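Local coordinates for probable ribosomal RNA small subunit methyltransferase (PDB 3DMH), which transfers a methyl group from S-adenosylmethionine to the N2 amino group of a specific guanosine in 16S ribosomal RNA, at residues L91-E96 with H201-V206; A108-A111 with A116-Q119; L218-L223 with T248-R253; Q224-P229 with Q358-A363; N305-V310 with Q320-V325. One frame throughout, in Å; residues are numbered along the deposited sequence.

Interaction 1: L91-E96 with H201-V206; sequences LALPWE and HHLPGV
Leu93 and Trp95 pack against Leu203 and Pro204 in a small, buried apolar contact between the two halves of the chain, each built on a seven-stranded mixed sheet of the same strand order. Residues 91-96 leave strand 90-91 of the first sheet, and 201-206 run from strand 196-202 into a type II turn, Leu203 to Val206, with Gly205 at its positive-phi corner. Leu93 and Leu203 meet methyl to methyl, their side chains crossing at about a right angle with the two CD1 atoms 4.1 Å apart. Trp95 reaches the turn with the far corner of its benzo ring: CH2 lies 4.0 Å from Pro204 CD and CZ2 4.3 Å from Leu203 CD2, both approaching obliquely. Its chi1 of 53° sets CG between the backbone N and the carbonyl carbon and folds the indole back, so that Leu93 CB and Pro94 CD lie against one face of it. The short 3-10 turn that carries the indole is held by Glu96 N to Leu93 O, 2.9 Å, while Leu93 N binds Glu96 OE1 at 2.9 Å from above the carboxylate plane. On the other segment, His202 ND1 donates to Leu203 O (3.2 Å). Around this seam, helix 115-128 meets Trp95 through Ala120 and Tyr117 and meets Pro204 through Ala116, helix 265-277 touches Leu93 through Leu269, and Trp186 lies against Leu203.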
# COMPACT_ATOMS: atom_id res chain seq x y z
N LEU A 91 3.60 -4.17 -12.17
CA LEU A 91 3.69 -3.14 -11.15
C LEU A 91 3.11 -1.87 -11.79
O LEU A 91 3.78 -1.20 -12.58
CB LEU A 91 5.17 -2.96 -10.80
CG LEU A 91 5.83 -4.18 -10.16
CD1 LEU A 91 7.33 -4.09 -10.44
CD2 LEU A 91 5.52 -4.26 -8.66
N ALA A 92 1.88 -1.56 -11.43
CA ALA A 92 1.16 -0.52 -12.17
C ALA A 92 -0.01 0.04 -11.40
O ALA A 92 -0.64 -0.67 -10.63
CB ALA A 92 0.69 -1.07 -13.50
N LEU A 93 -0.25 1.33 -11.60
CA LEU A 93 -1.45 1.95 -11.09
C LEU A 93 -2.64 1.58 -11.96
O LEU A 93 -2.48 1.33 -13.16
CB LEU A 93 -1.27 3.47 -11.14
CG LEU A 93 -0.03 3.99 -10.41
CD1 LEU A 93 0.23 5.43 -10.84
CD2 LEU A 93 -0.20 3.90 -8.91
N PRO A 94 -3.85 1.57 -11.38
CA PRO A 94 -5.02 1.16 -12.16
C PRO A 94 -5.19 2.03 -13.39
O PRO A 94 -5.53 1.51 -14.47
CB PRO A 94 -6.19 1.36 -11.18
CG PRO A 94 -5.59 1.30 -9.82
CD PRO A 94 -4.17 1.81 -9.95
N TRP A 95 -4.94 3.33 -13.24
CA TRP A 95 -5.09 4.27 -14.35
C TRP A 95 -3.95 4.27 -15.38
O TRP A 95 -3.94 5.09 -16.31
CB TRP A 95 -5.36 5.68 -13.83
CG TRP A 95 -4.34 6.15 -12.85
CD1 TRP A 95 -3.17 6.78 -13.12
CD2 TRP A 95 -4.42 6.03 -11.42
NE1 TRP A 95 -2.51 7.08 -11.95
CE2 TRP A 95 -3.25 6.62 -10.89
CE3 TRP A 95 -5.36 5.48 -10.53
CZ2 TRP A 95 -2.99 6.69 -9.51
CZ3 TRP A 95 -5.10 5.55 -9.15
CH2 TRP A 95 -3.93 6.14 -8.66
N GLU A 96 -3.02 3.34 -15.22
CA GLU A 96 -2.01 3.12 -16.24
C GLU A 96 -2.49 2.09 -17.27
O GLU A 96 -1.76 1.78 -18.21
CB GLU A 96 -0.66 2.72 -15.62
CG GLU A 96 0.02 3.90 -14.92
CD GLU A 96 1.32 3.54 -14.23
OE1 GLU A 96 1.43 2.39 -13.73
OE2 GLU A 96 2.23 4.41 -14.19
N HIS A 201 3.68 16.08 -2.23
CA HIS A 201 2.94 15.79 -3.45
C HIS A 201 2.53 14.35 -3.36
O HIS A 201 3.33 13.50 -2.98
CB HIS A 201 3.83 15.95 -4.67
CG HIS A 201 4.11 17.38 -5.02
ND1 HIS A 201 5.02 18.16 -4.33
CD2 HIS A 201 3.56 18.18 -5.96
CE1 HIS A 201 5.04 19.37 -4.85
NE2 HIS A 201 4.16 19.41 -5.84
N HIS A 202 1.28 14.09 -3.68
CA HIS A 202 0.82 12.71 -3.65
C HIS A 202 -0.35 12.40 -4.57
O HIS A 202 -1.15 13.27 -4.93
CB HIS A 202 0.52 12.27 -2.21
CG HIS A 202 -0.57 13.04 -1.56
ND1 HIS A 202 -1.90 12.86 -1.88
CD2 HIS A 202 -0.54 14.01 -0.61
CE1 HIS A 202 -2.64 13.68 -1.15
NE2 HIS A 202 -1.84 14.39 -0.37
N LEU A 203 -0.40 11.12 -4.94
CA LEU A 203 -1.50 10.54 -5.69
C LEU A 203 -2.60 10.10 -4.73
O LEU A 203 -2.42 10.16 -3.49
CB LEU A 203 -0.98 9.36 -6.52
CG LEU A 203 -0.04 9.71 -7.67
CD1 LEU A 203 0.70 8.45 -8.11
CD2 LEU A 203 -0.81 10.28 -8.84
N PRO A 204 -3.76 9.66 -5.27
CA PRO A 204 -4.82 9.21 -4.38
C PRO A 204 -4.45 7.95 -3.60
O PRO A 204 -3.64 7.13 -4.07
CB PRO A 204 -5.98 8.88 -5.33
CG PRO A 204 -5.69 9.61 -6.60
CD PRO A 204 -4.18 9.63 -6.69
N GLY A 205 -5.03 7.83 -2.40
CA GLY A 205 -5.01 6.58 -1.64
C GLY A 205 -3.90 6.48 -0.61
O GLY A 205 -3.85 5.52 0.19
N VAL A 206 -2.98 7.44 -0.64
CA VAL A 206 -1.84 7.42 0.29
C VAL A 206 -2.31 7.62 1.72
O VAL A 206 -3.40 8.20 1.97
CB VAL A 206 -0.78 8.50 -0.07
CG1 VAL A 206 -0.28 8.30 -1.48
CG2 VAL A 206 -1.37 9.91 0.12

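Interaction 2: A108-A111 with A116-Q119; sequences ALPA and AYVQ
Leu109 and Pro110 pack back onto Tyr117 and Val118 where strand 102-108 passes into helix 115-128, the opening of a beta-alpha-beta crossover to the parallel strand 133-140 in the Rossmann-like first half of the chain. No hydrogen bond joins the two segments. The polar element is local: Pro110 is the centre of an inverse gamma turn, closed by a weak bond from Ala111 N to Leu109 O (2.9 Å), which folds the loop sharply before the helix. The aromatic element is an edge contact. Tyr117 is directed at the proline by a chi1 of -166°, which places CG opposite its own N, and Pro110 CG sits in the ring plane, 3.6 Å from Tyr117 CD2 and 3.8 Å from CE2. The aliphatic contacts all fall on Val118, whose two methyls divide the loop between them. Val118 CG1 is pressed against Leu109 CD2 at 3.5 Å, the side chains crossing at about a right angle, while Val118 CG2 packs on the turn itself, 3.9 Å from Ala111 CA. Tyr148 of helix 145-156 touches both Leu109 and Val118. The methyl CG2 of Val118 also comes within 3.5 Å of the backbone oxygen of Pro110.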
# COMPACT_ATOMS: atom_id res chain seq x y z
N ALA A 108 -12.32 -5.50 -7.77
CA ALA A 108 -12.68 -5.46 -6.36
C ALA A 108 -12.46 -4.02 -5.90
O ALA A 108 -11.34 -3.49 -6.00
CB ALA A 108 -11.81 -6.44 -5.56
N LEU A 109 -13.52 -3.36 -5.45
CA LEU A 109 -13.41 -1.95 -5.05
C LEU A 109 -12.37 -1.73 -3.96
O LEU A 109 -12.48 -2.33 -2.89
CB LEU A 109 -14.76 -1.46 -4.55
CG LEU A 109 -15.73 -1.23 -5.70
CD1 LEU A 109 -17.19 -1.28 -5.19
CD2 LEU A 109 -15.44 0.08 -6.36
N PRO A 110 -11.36 -0.89 -4.25
CA PRO A 110 -10.32 -0.59 -3.26
C PRO A 110 -10.81 0.47 -2.26
O PRO A 110 -10.20 1.53 -2.13
CB PRO A 110 -9.16 -0.08 -4.12
CG PRO A 110 -9.84 0.60 -5.29
CD PRO A 110 -11.11 -0.21 -5.55
N ALA A 111 -11.90 0.15 -1.56
CA ALA A 111 -12.62 1.15 -0.75
C ALA A 111 -11.74 1.72 0.36
O ALA A 111 -11.90 2.89 0.75
CB ALA A 111 -13.89 0.55 -0.18
N ALA A 116 -11.27 9.07 -3.93
CA ALA A 116 -10.48 9.51 -5.08
C ALA A 116 -9.84 8.31 -5.77
O ALA A 116 -9.86 8.20 -7.01
CB ALA A 116 -9.41 10.51 -4.65
N TYR A 117 -9.27 7.42 -4.98
CA TYR A 117 -8.61 6.24 -5.54
C TYR A 117 -9.61 5.32 -6.23
O TYR A 117 -9.33 4.79 -7.33
CB TYR A 117 -7.86 5.48 -4.45
CG TYR A 117 -6.91 4.46 -5.01
CD1 TYR A 117 -5.61 4.81 -5.35
CD2 TYR A 117 -7.32 3.14 -5.24
CE1 TYR A 117 -4.73 3.91 -5.89
CE2 TYR A 117 -6.44 2.22 -5.78
CZ TYR A 117 -5.14 2.60 -6.09
OH TYR A 117 -4.26 1.70 -6.64
N VAL A 118 -10.76 5.14 -5.61
CA VAL A 118 -11.82 4.31 -6.19
C VAL A 118 -12.28 4.96 -7.50
O VAL A 118 -12.45 4.28 -8.51
CB VAL A 118 -13.02 4.07 -5.23
CG1 VAL A 118 -14.15 3.32 -5.94
CG2 VAL A 118 -12.59 3.32 -3.97
N GLN A 119 -12.49 6.28 -7.49
CA GLN A 119 -13.00 6.95 -8.68
C GLN A 119 -12.04 6.82 -9.86
O GLN A 119 -12.47 6.57 -10.99
CB GLN A 119 -13.28 8.44 -8.40
CG GLN A 119 -13.91 9.17 -9.59
CD GLN A 119 -15.33 8.71 -9.88
OE1 GLN A 119 -16.01 8.17 -9.00
NE2 GLN A 119 -15.79 8.94 -11.11

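Interaction 3: L218-L223 with T248-R253; sequences LLLEAL and TLPLAR
Pro250 supplies the one ring of this contact, a puckered pyrrolidine; no aromatic, amide or carboxylate group takes part. Leu220 touches the ring with a single methyl, CD1, which lies 3.8 Å from CG and 3.9 Å from CB of Pro250, the two side chains crossing at about a right angle. The other methyl of Leu220, CD2, turns to the neighbouring residue and meets Leu251 CG at 4.2 Å, so the fork of this leucine spans two successive positions of helix 248-253. One turn further along helix 214-227, Leu223 uses its fork differently: CD1 and CD2 both stand 4.0 Å from the single methyl CD2 of Leu251, which faces the pair. Leu223 reaches this place with CG anti to the backbone N (chi1 -175°), whereas Leu220 and Leu251 carry CG anti to the carbonyl carbon. The segments run nearly parallel, their axes 25° apart in direction and 11.4 Å at closest approach, a separation bridged by long leucines. They flank strand 236-240 in the chain and pack on one face of the Rossmann-like methyltransferase sheet, where Val303 touches Leu219, Leu223 and Leu251. Since Pro250 is in the first turn of its helix, its missing N-H costs that helix no internal bond. All four residues are buried and no hydrogen bond crosses, so the helices are joined here by shape and the hydrophobic effect.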
# COMPACT_ATOMS: atom_id res chain seq x y z
N LEU A 218 5.33 14.09 15.74
CA LEU A 218 5.78 13.73 17.09
C LEU A 218 7.07 12.91 17.09
O LEU A 218 7.96 13.13 17.93
CB LEU A 218 4.68 12.97 17.83
CG LEU A 218 4.86 12.86 19.34
CD1 LEU A 218 4.76 14.25 20.03
CD2 LEU A 218 3.84 11.87 19.92
N LEU A 219 7.17 11.96 16.16
CA LEU A 219 8.39 11.16 16.02
C LEU A 219 9.57 12.07 15.70
O LEU A 219 10.61 11.96 16.32
CB LEU A 219 8.23 10.10 14.91
CG LEU A 219 9.40 9.13 14.81
CD1 LEU A 219 8.89 7.76 14.33
CD2 LEU A 219 10.54 9.63 13.90
N LEU A 220 9.38 12.99 14.75
CA LEU A 220 10.47 13.91 14.33
C LEU A 220 10.89 14.84 15.46
O LEU A 220 12.08 15.08 15.64
CB LEU A 220 10.08 14.69 13.07
CG LEU A 220 9.97 13.89 11.77
CD1 LEU A 220 9.44 14.78 10.64
CD2 LEU A 220 11.32 13.29 11.39
N GLU A 221 9.92 15.33 16.22
CA GLU A 221 10.22 16.15 17.40
C GLU A 221 11.04 15.37 18.42
O GLU A 221 12.04 15.87 18.93
CB GLU A 221 8.93 16.70 18.01
CG GLU A 221 8.24 17.70 17.09
CD GLU A 221 6.81 18.01 17.50
OE1 GLU A 221 6.20 17.22 18.25
OE2 GLU A 221 6.29 19.06 17.05
N ALA A 222 10.63 14.13 18.70
CA ALA A 222 11.33 13.27 19.65
C ALA A 222 12.75 12.98 19.16
O ALA A 222 13.70 13.00 19.93
CB ALA A 222 10.57 11.97 19.87
N LEU A 223 12.85 12.72 17.85
CA LEU A 223 14.13 12.44 17.21
C LEU A 223 15.08 13.61 17.32
O LEU A 223 16.22 13.45 17.77
CB LEU A 223 13.92 12.04 15.73
CG LEU A 223 15.14 11.59 14.93
CD1 LEU A 223 14.72 10.56 13.90
CD2 LEU A 223 15.85 12.77 14.25
N THR A 248 10.70 11.07 5.57
CA THR A 248 11.79 10.99 4.60
C THR A 248 12.35 12.35 4.21
O THR A 248 13.56 12.55 4.20
CB THR A 248 11.31 10.29 3.31
OG1 THR A 248 10.42 9.20 3.64
CG2 THR A 248 12.52 9.84 2.46
N LEU A 249 11.46 13.28 3.86
CA LEU A 249 11.91 14.59 3.37
C LEU A 249 12.66 15.38 4.43
O LEU A 249 13.78 15.84 4.16
CB LEU A 249 10.76 15.40 2.74
CG LEU A 249 10.59 15.24 1.21
CD1 LEU A 249 10.11 13.85 0.82
CD2 LEU A 249 9.62 16.30 0.67
N PRO A 250 12.06 15.55 5.64
CA PRO A 250 12.80 16.26 6.70
C PRO A 250 14.14 15.61 7.03
O PRO A 250 15.13 16.32 7.17
CB PRO A 250 11.85 16.17 7.90
CG PRO A 250 10.51 16.09 7.29
CD PRO A 250 10.71 15.20 6.08
N LEU A 251 14.19 14.28 7.13
CA LEU A 251 15.46 13.63 7.43
C LEU A 251 16.51 13.84 6.33
O LEU A 251 17.70 14.02 6.63
CB LEU A 251 15.27 12.15 7.77
CG LEU A 251 14.52 11.91 9.09
CD1 LEU A 251 14.10 10.45 9.18
CD2 LEU A 251 15.34 12.33 10.32
N ALA A 252 16.07 13.86 5.06
CA ALA A 252 16.97 14.17 3.94
C ALA A 252 17.44 15.62 4.02
O ALA A 252 18.62 15.92 3.80
CB ALA A 252 16.30 13.92 2.59
N ARG A 253 16.50 16.50 4.35
CA ARG A 253 16.82 17.93 4.52
C ARG A 253 17.85 18.16 5.63
O ARG A 253 18.71 19.03 5.52
CB ARG A 253 15.54 18.75 4.76
CG ARG A 253 15.70 20.28 4.94
CD ARG A 253 16.32 20.97 3.73
NE ARG A 253 15.54 20.86 2.50
CZ ARG A 253 14.40 21.51 2.25
NH1 ARG A 253 13.87 22.32 3.15
NH2 ARG A 253 13.81 21.34 1.07

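Interaction 4: Q224-P229 with Q358-A363; sequences QERLGP and QTLKVA
Arg226 and Lys361 both reach across with bent chains: each turns at chi2, near 95° in the arginine and -79° in the lysine, and runs on extended, while Glu225 and Gln358 come out to meet them with chains extended beyond CG. Two separate polar links result on the protein surface. In the salt bridge, Lys361 NZ meets Glu225 OE1 at 2.8 Å on the syn side of the carboxylate and slightly out of its plane; OE2 of the same glutamate lies farther from NZ, at 3.4 Å, so the grip is one-sided. The second link is looser. Arg226 NH1 donates to Gln358 OE1 over 3.3 Å with the N-H bent to 142°, and it stands above the amide's carbonyl plane while the two flat groups are turned steeply against each other. Leu360 adds an apolar touch to the arginine, its CD2 4.2 Å from Arg226 NH1 and set obliquely to the guanidinium. Leu360 and Lys361 form a classic beta bulge, both facing Val367. On the other segment helix 214-227 is ending: Gly228 N still bonds to Gln224 O at 2.8 Å, and Gly228 then leaves with positive phi. The contact thus fastens the C-terminal turn of that helix to strand 358-362, an edge strand of the methyltransferase sheet; Phe369 of the adjacent strand 366-371 offers Arg226 a cation-pi partner, and Phe337 of strand 334-340 touches Arg226 and Leu360.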
# COMPACT_ATOMS: atom_id res chain seq x y z
N GLN A 224 14.61 14.80 16.94
CA GLN A 224 15.47 15.99 17.00
C GLN A 224 15.88 16.33 18.43
O GLN A 224 17.01 16.77 18.67
CB GLN A 224 14.84 17.20 16.31
CG GLN A 224 15.76 18.43 16.37
CD GLN A 224 15.45 19.50 15.35
OE1 GLN A 224 14.92 20.56 15.68
NE2 GLN A 224 15.81 19.25 14.10
N GLU A 225 14.98 16.12 19.39
CA GLU A 225 15.29 16.40 20.79
C GLU A 225 16.36 15.44 21.32
O GLU A 225 17.25 15.84 22.07
CB GLU A 225 14.04 16.32 21.67
CG GLU A 225 13.08 17.49 21.48
CD GLU A 225 11.75 17.30 22.20
OE1 GLU A 225 11.53 16.24 22.82
OE2 GLU A 225 10.92 18.23 22.13
N ARG A 226 16.25 14.18 20.91
CA ARG A 226 17.16 13.13 21.34
C ARG A 226 18.55 13.26 20.69
O ARG A 226 19.57 13.18 21.39
CB ARG A 226 16.54 11.76 21.02
CG ARG A 226 17.43 10.55 21.27
CD ARG A 226 17.20 9.95 22.63
NE ARG A 226 18.22 8.97 22.97
CZ ARG A 226 18.23 8.25 24.09
NH1 ARG A 226 17.27 8.41 25.00
NH2 ARG A 226 19.21 7.38 24.31
N LEU A 227 18.58 13.47 19.38
CA LEU A 227 19.83 13.45 18.61
C LEU A 227 20.42 14.83 18.32
O LEU A 227 21.59 14.94 17.94
CB LEU A 227 19.65 12.68 17.29
CG LEU A 227 19.04 11.28 17.32
CD1 LEU A 227 19.03 10.68 15.92
CD2 LEU A 227 19.75 10.34 18.28
N GLY A 228 19.61 15.88 18.45
CA GLY A 228 20.04 17.24 18.10
C GLY A 228 19.83 17.51 16.61
O GLY A 228 19.72 16.57 15.83
N PRO A 229 19.78 18.80 16.22
CA PRO A 229 19.59 19.22 14.82
C PRO A 229 20.61 18.62 13.85
O PRO A 229 20.29 18.42 12.68
CB PRO A 229 19.76 20.75 14.88
CG PRO A 229 20.39 21.03 16.21
CD PRO A 229 19.87 19.97 17.11
N GLN A 358 12.91 2.74 25.47
CA GLN A 358 12.51 3.93 26.21
C GLN A 358 11.26 4.51 25.57
O GLN A 358 11.01 4.29 24.38
CB GLN A 358 13.64 4.96 26.22
CG GLN A 358 14.96 4.42 26.80
CD GLN A 358 16.05 5.46 26.83
OE1 GLN A 358 15.85 6.59 27.29
NE2 GLN A 358 17.23 5.09 26.34
N THR A 359 10.48 5.23 26.37
CA THR A 359 9.30 5.94 25.89
C THR A 359 9.62 7.42 25.91
O THR A 359 9.74 8.03 26.98
CB THR A 359 8.06 5.65 26.76
OG1 THR A 359 7.86 4.23 26.85
CG2 THR A 359 6.82 6.32 26.18
N LEU A 360 9.79 7.99 24.72
CA LEU A 360 10.22 9.38 24.61
C LEU A 360 9.05 10.36 24.66
O LEU A 360 9.22 11.51 25.07
CB LEU A 360 11.02 9.60 23.32
CG LEU A 360 12.17 8.62 23.03
CD1 LEU A 360 12.87 9.00 21.75
CD2 LEU A 360 13.17 8.59 24.19
N LYS A 361 7.88 9.91 24.23
CA LYS A 361 6.67 10.73 24.23
C LYS A 361 5.49 9.81 24.50
O LYS A 361 5.45 8.69 23.98
CB LYS A 361 6.45 11.39 22.86
CG LYS A 361 7.58 12.28 22.34
CD LYS A 361 7.57 13.65 22.98
CE LYS A 361 8.80 14.45 22.56
NZ LYS A 361 8.78 15.80 23.16
N VAL A 362 4.53 10.28 25.30
CA VAL A 362 3.21 9.64 25.30
C VAL A 362 2.08 10.64 25.58
O VAL A 362 1.91 11.15 26.70
CB VAL A 362 3.14 8.34 26.17
CG1 VAL A 362 3.25 8.64 27.65
CG2 VAL A 362 1.88 7.52 25.82
N ALA A 363 1.33 10.93 24.53
CA ALA A 363 0.13 11.74 24.64
C ALA A 363 -0.89 11.23 23.63
O ALA A 363 -1.46 10.16 23.84
CB ALA A 363 0.45 13.23 24.43

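Interaction 5: N305-V310 with Q320-V325; sequences NPPFHV and QAFVNV. With GMP (guanosine), chain E; SAM (S-adenosylmethionine), chain D.
Asn305 ND2 is gripped by Asp213 OD2 and Ser216 OG, with a weak third bond to the S-adenosylmethionine carboxylate O, and this fixes which end of the amide faces the substrate. Its OD1 receives guanosine N2 at 2.9 Å in a nearly straight bond (163°). Asn305 opens the Asn-Pro-Pro-Phe motif of amino-methylating enzymes, in the loop after strand 299-304 of the Rossmann-like domain. Phe308 closes it, laying one ring face on the guanine, with guanosine C5 over the ring centre and 3.4 Å above its plane. The two prolines between them connect this site to helix 317-329. Phe322 of that helix meets Pro306 CB with CD2 at 3.9 Å and Pro307 CD with CE2 at 3.6 Å, both obliquely. Phe322 also turns its edge to the adenine, Phe322 CZ lying 3.8 Å from S-adenosylmethionine N3. It thus touches both the Pro-Pro part of the substrate loop and the adenine of the cofactor. The methyl carbon CE of S-adenosylmethionine is 3.2 Å from Asn305 O and 3.4 Å from Pro306 O, two carbonyls that probably help to orient it. From CE to the acceptor atom N2 of guanosine the distance is 4.7 Å.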
# COMPACT_ATOMS: atom_id res chain seq x y z
N ASN A 305 6.58 5.03 11.25
CA ASN A 305 5.20 5.21 11.68
C ASN A 305 4.45 4.03 11.02
O ASN A 305 4.03 4.15 9.86
CB ASN A 305 4.71 6.56 11.16
CG ASN A 305 3.27 6.85 11.52
OD1 ASN A 305 2.60 6.05 12.17
ND2 ASN A 305 2.77 8.02 11.09
N PRO A 306 4.37 2.88 11.70
CA PRO A 306 3.88 1.69 11.00
C PRO A 306 2.40 1.72 10.64
O PRO A 306 1.61 2.47 11.25
CB PRO A 306 4.12 0.54 11.98
CG PRO A 306 4.89 1.08 13.11
CD PRO A 306 4.76 2.58 13.10
N PRO A 307 2.00 0.85 9.70
CA PRO A 307 0.56 0.69 9.42
C PRO A 307 -0.17 0.13 10.63
O PRO A 307 0.44 -0.51 11.49
CB PRO A 307 0.53 -0.31 8.27
CG PRO A 307 1.82 -1.06 8.38
CD PRO A 307 2.83 -0.11 8.95
N PHE A 308 -1.48 0.38 10.70
CA PHE A 308 -2.25 -0.06 11.84
C PHE A 308 -3.67 -0.39 11.39
O PHE A 308 -4.13 0.12 10.36
CB PHE A 308 -2.25 1.00 12.94
CG PHE A 308 -2.72 2.35 12.49
CD1 PHE A 308 -4.05 2.73 12.66
CD2 PHE A 308 -1.84 3.25 11.89
CE1 PHE A 308 -4.49 3.98 12.24
CE2 PHE A 308 -2.27 4.49 11.46
CZ PHE A 308 -3.59 4.86 11.63
N HIS A 309 -4.34 -1.24 12.15
CA HIS A 309 -5.72 -1.57 11.84
C HIS A 309 -6.61 -0.51 12.46
O HIS A 309 -6.54 -0.27 13.67
CB HIS A 309 -6.06 -2.97 12.34
CG HIS A 309 -7.48 -3.38 12.07
ND1 HIS A 309 -8.20 -4.18 12.93
CD2 HIS A 309 -8.31 -3.09 11.04
CE1 HIS A 309 -9.41 -4.37 12.44
NE2 HIS A 309 -9.51 -3.72 11.30
N VAL A 310 -7.41 0.13 11.60
CA VAL A 310 -8.26 1.28 11.97
C VAL A 310 -8.58 1.39 13.45
O VAL A 310 -8.00 2.21 14.17
N GLN A 320 4.76 -5.72 12.92
CA GLN A 320 5.65 -6.58 13.69
C GLN A 320 6.94 -6.84 12.90
O GLN A 320 8.03 -6.79 13.45
CB GLN A 320 4.93 -7.89 14.01
CG GLN A 320 5.65 -8.79 14.98
CD GLN A 320 4.75 -9.93 15.46
OE1 GLN A 320 3.51 -9.80 15.47
NE2 GLN A 320 5.35 -11.04 15.85
N ALA A 321 6.81 -7.11 11.59
CA ALA A 321 7.98 -7.27 10.74
C ALA A 321 8.89 -6.04 10.72
O ALA A 321 10.12 -6.16 10.66
CB ALA A 321 7.56 -7.65 9.32
N PHE A 322 8.29 -4.85 10.76
CA PHE A 322 9.06 -3.62 10.79
C PHE A 322 10.00 -3.62 11.99
O PHE A 322 11.17 -3.27 11.86
CB PHE A 322 8.13 -2.40 10.90
CG PHE A 322 7.57 -1.92 9.58
CD1 PHE A 322 7.65 -2.67 8.40
CD2 PHE A 322 6.92 -0.68 9.54
CE1 PHE A 322 7.12 -2.15 7.22
CE2 PHE A 322 6.39 -0.17 8.39
CZ PHE A 322 6.49 -0.91 7.21
N VAL A 323 9.49 -4.04 13.15
CA VAL A 323 10.31 -4.07 14.36
C VAL A 323 11.43 -5.09 14.22
O VAL A 323 12.57 -4.78 14.53
CB VAL A 323 9.47 -4.40 15.58
CG1 VAL A 323 10.35 -4.54 16.85
CG2 VAL A 323 8.46 -3.31 15.79
N ASN A 324 11.10 -6.29 13.73
CA ASN A 324 12.12 -7.34 13.58
C ASN A 324 13.18 -6.90 12.59
O ASN A 324 14.38 -7.10 12.81
CB ASN A 324 11.50 -8.67 13.11
CG ASN A 324 10.47 -9.21 14.09
OD1 ASN A 324 10.45 -8.86 15.26
ND2 ASN A 324 9.59 -10.08 13.59
N VAL A 325 12.73 -6.28 11.49
CA VAL A 325 13.67 -5.81 10.48
C VAL A 325 14.56 -4.67 11.03
O VAL A 325 15.76 -4.66 10.81
CB VAL A 325 12.93 -5.45 9.17
CG1 VAL A 325 13.83 -4.65 8.22
CG2 VAL A 325 12.45 -6.72 8.50
C4' GMP E . -6.17 9.51 15.23
O4' GMP E . -5.02 8.66 15.24
C3' GMP E . -7.11 8.94 14.17
O3' GMP E . -6.90 9.69 12.96
C2' GMP E . -6.62 7.52 13.98
O2' GMP E . -6.87 7.05 12.65
C1' GMP E . -5.13 7.66 14.23
N9 GMP E . -4.44 6.45 14.73
C8 GMP E . -4.93 5.47 15.51
N7 GMP E . -3.98 4.54 15.79
C5 GMP E . -2.84 4.94 15.19
C6 GMP E . -1.45 4.43 15.06
O6 GMP E . -1.10 3.37 15.62
N1 GMP E . -0.58 5.15 14.33
C2 GMP E . -0.92 6.31 13.71
N2 GMP E . -0.02 7.01 12.98
N3 GMP E . -2.18 6.84 13.79
C4 GMP E . -3.14 6.20 14.50
N SAM D . 5.95 7.27 6.89
CA SAM D . 4.70 7.88 6.34
C SAM D . 4.23 8.97 7.28
O SAM D . 4.77 8.99 8.40
OXT SAM D . 3.32 9.74 6.93
CB SAM D . 3.58 6.84 6.20
CG SAM D . 3.17 6.13 7.49
SD SAM D . 1.76 5.01 7.22
CE SAM D . 1.07 4.87 8.89
C5' SAM D . 2.48 3.36 7.02
C4' SAM D . 3.07 3.15 5.64
O4' SAM D . 3.49 1.78 5.62
C3' SAM D . 2.10 3.36 4.47
O3' SAM D . 2.61 4.29 3.53
C2' SAM D . 1.94 1.95 3.89
O2' SAM D . 1.66 1.90 2.51
C1' SAM D . 3.29 1.36 4.29
N9 SAM D . 3.29 -0.09 4.21
C8 SAM D . 2.23 -0.97 4.43
N7 SAM D . 2.69 -2.24 4.28
C5 SAM D . 4.02 -2.17 3.94
C6 SAM D . 4.99 -3.13 3.63
N6 SAM D . 4.70 -4.43 3.59
N1 SAM D . 6.26 -2.68 3.34
C2 SAM D . 6.58 -1.34 3.34
N3 SAM D . 5.63 -0.37 3.59
C4 SAM D . 4.38 -0.81 3.90

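How the interactions relate
Along the chain, interaction 1 closes a long loop from 91-96 to 201-206, bringing the first Rossmann-like half against the start of the second. Interaction 2 is nested inside that loop as a short strand-to-helix closure, and the two touch where Tyr117 meets Trp95, Pro94 and Pro204. In the second half, interactions 3 and 4 start from successive turns of helix 214-227 and cross along the chain, one tying it to helix 248-253 and the other to edge strand 358-362; Lys361 also packs on Leu218 and Ala222. Interaction 5 is nested inside interaction 4. It follows strand 299-304, the counterpart in its sheet of strand 102-108, which interaction 2 follows, and contributes residues to the cofactor and guanosine pockets.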